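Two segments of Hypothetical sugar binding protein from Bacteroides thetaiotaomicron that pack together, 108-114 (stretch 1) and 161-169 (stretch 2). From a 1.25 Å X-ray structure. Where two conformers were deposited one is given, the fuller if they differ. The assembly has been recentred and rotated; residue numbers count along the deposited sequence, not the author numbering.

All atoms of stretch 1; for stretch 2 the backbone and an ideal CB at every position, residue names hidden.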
# COMPACT_ATOMS: atom_id res chain seq x y z
N PRO A 108 -5.87 4.93 -11.27
CA PRO A 108 -4.75 4.18 -10.68
C PRO A 108 -5.07 3.52 -9.35
O PRO A 108 -5.87 4.01 -8.57
CB PRO A 108 -3.70 5.26 -10.47
CG PRO A 108 -4.46 6.51 -10.34
CD PRO A 108 -5.73 6.38 -11.12
N VAL A 109 -4.38 2.41 -9.12
CA VAL A 109 -4.31 1.79 -7.81
C VAL A 109 -2.84 1.66 -7.45
O VAL A 109 -1.98 1.54 -8.32
CB VAL A 109 -5.03 0.43 -7.82
CG1 VAL A 109 -4.37 -0.57 -8.75
CG2 VAL A 109 -5.22 -0.10 -6.41
N SER A 110 -2.56 1.68 -6.15
CA SER A 110 -1.22 1.90 -5.66
C SER A 110 -0.91 1.07 -4.44
O SER A 110 -1.81 0.63 -3.72
CB SER A 110 -1.04 3.37 -5.33
OG SER A 110 -1.45 4.20 -6.43
N VAL A 111 0.38 0.92 -4.19
CA VAL A 111 0.92 0.08 -3.12
C VAL A 111 2.16 0.75 -2.52
O VAL A 111 2.96 1.31 -3.27
CB VAL A 111 1.46 -1.23 -3.74
CG1 VAL A 111 2.17 -2.09 -2.68
CG2 VAL A 111 0.35 -1.98 -4.42
N TYR A 112 2.39 0.60 -1.22
CA TYR A 112 3.71 0.75 -0.63
C TYR A 112 3.77 -0.19 0.58
O TYR A 112 2.74 -0.69 1.05
CB TYR A 112 4.05 2.21 -0.28
CG TYR A 112 3.17 2.89 0.74
CD1 TYR A 112 3.31 2.65 2.09
CD2 TYR A 112 2.18 3.77 0.34
CE1 TYR A 112 2.52 3.27 3.03
CE2 TYR A 112 1.36 4.40 1.27
CZ TYR A 112 1.54 4.15 2.62
OH TYR A 112 0.75 4.75 3.58
N ILE A 113 4.99 -0.41 1.09
CA ILE A 113 5.20 -1.28 2.25
C ILE A 113 6.16 -0.53 3.17
O ILE A 113 7.31 -0.27 2.81
CB ILE A 113 5.75 -2.66 1.85
CG1 ILE A 113 4.94 -3.30 0.71
CG2 ILE A 113 5.76 -3.59 3.10
CD1 ILE A 113 5.45 -4.69 0.26
N LYS A 114 5.66 -0.15 4.35
CA LYS A 114 6.32 0.81 5.23
C LYS A 114 6.56 0.23 6.61
O LYS A 114 5.79 -0.55 7.14
CB LYS A 114 5.47 2.10 5.34
CG LYS A 114 6.19 3.26 6.00
CD LYS A 114 5.34 4.52 5.97
CE LYS A 114 6.07 5.74 6.51
NZ LYS A 114 6.35 5.62 7.98
N UNK A 161 -5.59 -7.78 -12.83
CA UNK A 161 -4.48 -8.22 -11.99
C UNK A 161 -3.49 -7.09 -11.80
O UNK A 161 -3.06 -6.46 -12.77
CB UNK A 161 -3.78 -9.44 -12.60
N UNK A 162 -3.09 -6.87 -10.56
CA UNK A 162 -2.08 -5.89 -10.21
C UNK A 162 -0.92 -6.69 -9.61
O UNK A 162 -1.14 -7.52 -8.73
CB UNK A 162 -2.62 -4.83 -9.24
N UNK A 163 0.31 -6.45 -10.10
CA UNK A 163 1.49 -7.21 -9.70
C UNK A 163 2.66 -6.27 -9.52
O UNK A 163 2.94 -5.49 -10.44
CB UNK A 163 1.82 -8.29 -10.73
N UNK A 164 3.36 -6.36 -8.40
CA UNK A 164 4.57 -5.59 -8.21
C UNK A 164 5.54 -6.38 -7.34
O UNK A 164 5.16 -6.92 -6.30
CB UNK A 164 4.26 -4.23 -7.58
N UNK A 165 6.81 -6.37 -7.76
CA UNK A 165 7.89 -6.94 -6.95
C UNK A 165 8.57 -5.89 -6.10
O UNK A 165 8.84 -4.77 -6.57
CB UNK A 165 8.92 -7.62 -7.85
N UNK A 166 8.84 -6.28 -4.87
CA UNK A 166 9.61 -5.47 -3.94
C UNK A 166 10.89 -6.21 -3.55
O UNK A 166 10.93 -7.44 -3.54
CB UNK A 166 8.78 -5.13 -2.70
N UNK A 167 11.91 -5.43 -3.21
CA UNK A 167 13.17 -5.98 -2.68
C UNK A 167 13.22 -5.64 -1.20
O UNK A 167 13.51 -4.51 -0.82
CB UNK A 167 14.39 -5.43 -3.42
N UNK A 168 12.93 -6.63 -0.36
CA UNK A 168 13.02 -6.41 1.09
C UNK A 168 14.47 -6.23 1.55
O UNK A 168 14.70 -5.80 2.69
CB UNK A 168 12.38 -7.58 1.84
N UNK A 169 15.42 -6.56 0.68
CA UNK A 169 16.81 -6.25 0.91
C UNK A 169 17.26 -4.82 0.66
O UNK A 169 18.44 -4.50 0.87
CB UNK A 169 17.65 -7.18 0.03

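The two strands run in roughly the same direction, their axes inclined by 30° and 9.1 Å apart at closest approach, too far for backbone pairing. From stretch 1, Val109, Val111 and Ile113 point across the gap and offer an almost wholly apolar surface.

Position 161 has extended backbone angles, and its ideal CB has nothing of stretch 1 within reach. Almost any residue would suit; the deposited one is Lys161, whose long side chain makes no contact here.

At position 162 the CA-to-CB bond points toward stretch 1, and the ideal CB already lies 4.6 Å from Val109 CG1. Little depth remains, which favours a small or medium apolar group, and the strand backbone is well suited to a beta-branched one. Val162 fits: its CG2 meets Val109 CG1 at 3.8 Å.

Position 163 is out of reach again and places little constraint on the side chain; it is Val163.

Position 164 points toward Val111, but no atom of stretch 1 comes within 5.5 Å of the ideal CB. Valine, leucine, isoleucine or methionine could all be considered. The deposited Val164, with chi1 near 55° (p), makes a rather loose contact, CG1 to Val111 CG2 at 4.3 Å.

Position 165 is beyond reach of stretch 1, leaving the choice open; it is Tyr165.

Position 166 points toward stretch 1, with its ideal CB 4.5 Å from Ile113 CD1. Farther along lie Val111 and its carbonyl oxygen, so a long apolar or aromatic side chain would be suitable, and a polar tip could be tolerated. Tyr166, with chi1 at -83° (m), buries more area against the other stretch than any other residue here. Ile113 CD1 sits over one face of its ring, 4.2 Å from the centroid, in a CH-pi contact, while Val111 CG1 approaches Tyr166 CE1 obliquely at 3.8 Å. The phenol reaches back along stretch 1, bringing Tyr166 OH to 3.2 Å from Val111 O with no hydrogen bond between them; the hydroxyl is satisfied elsewhere in the structure.

Position 167 is out of reach, so a polar residue is acceptable. Asp167 OD1 accepts a hydrogen bond from the backbone N of position 169 at 2.8 Å.

At position 168 the CA-to-CB bond points sideways; a long side chain would be needed to return to Ile113, and a flexible one suits. The selenomethionine Met168 does so, its CE reaching Ile113 CD1 at 3.8 Å.

Position 169, with phi/psi of -78/-2, makes no contact and does not demand a particular residue; it is Gly169.

Stretch 2, residues 161-169: KVVVYYDMG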
# COMPACT_ATOMS: atom_id res chain seq x y z
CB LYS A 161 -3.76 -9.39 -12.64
CG LYS A 161 -2.70 -10.00 -11.72
CD LYS A 161 -1.91 -11.11 -12.40
CE LYS A 161 -1.22 -12.05 -11.40
NZ LYS A 161 -2.15 -13.02 -10.72
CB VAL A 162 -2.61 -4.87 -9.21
CG1 VAL A 162 -1.54 -3.77 -8.94
CG2 VAL A 162 -3.91 -4.23 -9.71
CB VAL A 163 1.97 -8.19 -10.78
CG1 VAL A 163 3.24 -8.90 -10.31
CG2 VAL A 163 0.83 -9.19 -11.11
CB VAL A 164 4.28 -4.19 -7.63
CG1 VAL A 164 3.48 -4.24 -6.34
CG2 VAL A 164 5.62 -3.41 -7.44
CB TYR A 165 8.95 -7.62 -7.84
CG TYR A 165 8.60 -9.02 -8.28
CD1 TYR A 165 7.56 -9.26 -9.14
CD2 TYR A 165 9.30 -10.11 -7.79
CE1 TYR A 165 7.22 -10.56 -9.52
CE2 TYR A 165 8.99 -11.41 -8.19
CZ TYR A 165 7.94 -11.60 -9.04
OH TYR A 165 7.61 -12.89 -9.42
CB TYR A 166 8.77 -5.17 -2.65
CG TYR A 166 7.84 -3.98 -2.87
CD1 TYR A 166 6.57 -4.15 -3.36
CD2 TYR A 166 8.28 -2.69 -2.63
CE1 TYR A 166 5.77 -3.02 -3.61
CE2 TYR A 166 7.51 -1.59 -2.90
CZ TYR A 166 6.24 -1.76 -3.38
OH TYR A 166 5.41 -0.69 -3.69
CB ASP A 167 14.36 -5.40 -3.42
CG ASP A 167 15.66 -6.09 -3.08
OD1 ASP A 167 15.69 -6.87 -2.10
OD2 ASP A 167 16.66 -5.85 -3.81
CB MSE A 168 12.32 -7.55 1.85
CG MSE A 168 10.82 -7.38 2.01
SE MSE A 168 9.90 -6.86 0.37
CE MSE A 168 8.17 -7.16 1.10
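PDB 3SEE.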